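Local structure of superoxide dismutase (Leishmania major, 4F2N) at residues N128-Q133 with K166-D171. The protein catalyses the dismutation of superoxide to molecular oxygen and hydrogen peroxide at an iron centre. Sequence-based numbering, arbitrary orientation.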
loop_
_atom_site.group_PDB
_atom_site.type_symbol
_atom_site.label_atom_id
_atom_site.label_comp_id
_atom_site.label_asym_id
_atom_site.label_seq_id
_atom_site.Cartn_x
_atom_site.Cartn_y
_atom_site.Cartn_z
ATOM N N ASN B 128 25.844 21.655 0.165
ATOM C CA ASN B 128 26.454 22.000 -1.117
ATOM C C ASN B 128 26.095 20.994 -2.219
ATOM O O ASN B 128 25.771 21.391 -3.341
ATOM C CB ASN B 128 27.989 22.108 -0.988
ATOM C CG ASN B 128 28.433 23.287 -0.134
ATOM O OD1 ASN B 128 27.698 24.261 0.042
ATOM N ND2 ASN B 128 29.651 23.208 0.387
ATOM N N ALA B 129 26.150 19.701 -1.888
ATOM C CA ALA B 129 25.890 18.640 -2.880
ATOM C C ALA B 129 24.435 18.658 -3.338
ATOM O O ALA B 129 24.150 18.503 -4.529
ATOM C CB ALA B 129 26.230 17.283 -2.304
ATOM N N ILE B 130 23.524 18.830 -2.385
ATOM C CA ILE B 130 22.084 18.914 -2.695
ATOM C C ILE B 130 21.803 20.177 -3.531
ATOM O O ILE B 130 21.094 20.111 -4.546
ATOM C CB ILE B 130 21.208 18.844 -1.418
ATOM C CG1 ILE B 130 21.310 17.437 -0.818
ATOM C CG2 ILE B 130 19.750 19.201 -1.710
ATOM C CD1 ILE B 130 20.597 17.219 0.490
ATOM N N ALA B 131 22.383 21.311 -3.143
ATOM C CA ALA B 131 22.163 22.545 -3.927
ATOM C C ALA B 131 22.770 22.439 -5.325
ATOM O O ALA B 131 22.204 22.936 -6.294
ATOM C CB ALA B 131 22.696 23.777 -3.197
ATOM N N LYS B 132 23.934 21.806 -5.426
ATOM C CA LYS B 132 24.594 21.658 -6.718
ATOM C C LYS B 132 23.717 20.876 -7.697
ATOM O O LYS B 132 23.622 21.242 -8.862
ATOM C CB LYS B 132 25.983 21.035 -6.573
ATOM C CG LYS B 132 26.793 21.059 -7.866
ATOM C CD LYS B 132 28.197 20.476 -7.715
ATOM C CE LYS B 132 28.199 18.978 -7.994
ATOM N NZ LYS B 132 29.586 18.425 -7.958
ATOM N N GLN B 133 23.054 19.825 -7.224
ATOM C CA GLN B 133 22.104 19.078 -8.054
ATOM C C GLN B 133 20.741 19.770 -8.284
ATOM O O GLN B 133 20.282 19.868 -9.418
ATOM C CB GLN B 133 21.839 17.679 -7.467
ATOM C CG GLN B 133 20.955 16.811 -8.347
ATOM C CD GLN B 133 21.709 16.244 -9.528
ATOM O OE1 GLN B 133 22.805 15.685 -9.386
ATOM N NE2 GLN B 133 21.121 16.365 -10.710
ATOM N N LYS B 166 27.912 10.286 -10.323
ATOM C CA LYS B 166 27.963 11.111 -9.100
ATOM C C LYS B 166 26.731 12.006 -8.914
ATOM O O LYS B 166 26.684 12.823 -7.988
ATOM C CB LYS B 166 29.262 11.942 -8.997
ATOM C CG LYS B 166 30.546 11.184 -9.303
ATOM C CD LYS B 166 30.772 10.018 -8.360
ATOM C CE LYS B 166 32.096 9.336 -8.666
ATOM N NZ LYS B 166 32.162 8.058 -7.919
ATOM N N GLU B 167 25.727 11.839 -9.771
ATOM C CA GLU B 167 24.489 12.599 -9.622
ATOM C C GLU B 167 23.752 12.173 -8.381
ATOM O O GLU B 167 23.813 11.011 -7.978
ATOM C CB GLU B 167 23.552 12.368 -10.801
ATOM C CG GLU B 167 23.901 13.161 -12.047
ATOM C CD GLU B 167 23.202 12.561 -13.236
ATOM O OE1 GLU B 167 23.422 11.365 -13.502
ATOM O OE2 GLU B 167 22.398 13.257 -13.874
ATOM N N LEU B 168 23.012 13.111 -7.810
ATOM C CA LEU B 168 22.011 12.806 -6.792
ATOM C C LEU B 168 20.647 12.735 -7.471
ATOM O O LEU B 168 20.322 13.581 -8.324
ATOM C CB LEU B 168 21.992 13.896 -5.720
ATOM C CG LEU B 168 23.086 13.851 -4.654
ATOM C CD1 LEU B 168 23.070 15.168 -3.909
ATOM C CD2 LEU B 168 22.840 12.680 -3.716
ATOM N N LEU B 169 19.844 11.736 -7.105
ATOM C CA LEU B 169 18.595 11.495 -7.803
ATOM C C LEU B 169 17.483 11.170 -6.819
ATOM O O LEU B 169 17.714 10.452 -5.843
ATOM C CB LEU B 169 18.737 10.295 -8.777
ATOM C CG LEU B 169 19.760 10.239 -9.926
ATOM C CD1 LEU B 169 19.912 8.817 -10.465
ATOM C CD2 LEU B 169 19.395 11.174 -11.072
ATOM N N ILE B 170 16.283 11.676 -7.105
ATOM C CA ILE B 170 15.066 11.237 -6.419
ATOM C C ILE B 170 14.427 10.108 -7.196
ATOM O O ILE B 170 14.149 10.246 -8.385
ATOM C CB ILE B 170 14.074 12.413 -6.237
ATOM C CG1 ILE B 170 14.769 13.528 -5.465
ATOM C CG2 ILE B 170 12.786 11.958 -5.530
ATOM C CD1 ILE B 170 13.958 14.820 -5.364
ATOM N N ASP B 171 14.157 9.002 -6.503
ATOM C CA ASP B 171 13.570 7.821 -7.102
ATOM C C ASP B 171 12.447 7.340 -6.179
ATOM O O ASP B 171 12.601 7.401 -4.977
ATOM C CB ASP B 171 14.664 6.753 -7.177
ATOM C CG ASP B 171 14.308 5.604 -8.071
ATOM O OD1 ASP B 171 13.782 5.860 -9.185
ATOM O OD2 ASP B 171 14.578 4.434 -7.677
#
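Leu168 overlaps the flank of helix 124-134, its CD1 lying 3.6 Å from the carbonyl O of Ala129. The same methyl also meets CB of Ala129 and CG1 of Ile130, so it touches the helix backbone and two apolar side chains together. One turn on, Gln133 crosses Leu168 obliquely. Its CG stands anti to the backbone N (chi1 -175°), sending the chain out toward the strand, and a bend at chi2 (77°) lays the amide against the backbone of Leu168. There OE1 accepts the N-H of Leu168, N to OE1 being 3.0 Å. CG of Gln133 rests against CB of Leu168 at 4.1 Å. CB of Glu167 borders OE1 of Gln133 at 3.7 Å; the Glu167 carboxylate turns to Thr165. The local axes of helix 128-133 and strand 168-171 cross at -75°, 9.2 Å apart at closest approach, so this helix face meets the strand around Leu168 alone. Ala129, Ile130, Tyr225 of helix 218-229 and Val161 of strand 155-161 pack around the buried leucine. In this C-terminal alpha/beta domain of the iron/manganese superoxide dismutases, Leu169 and Asp171 bond to strand 155-161, whereas the N-H of Leu168 lies on the outer edge of the three-stranded antiparallel sheet. Gln133 thus supplies the acceptor that a further strand would otherwise give, though with the donor well above its carbonyl plane the bond is probably less than optimal.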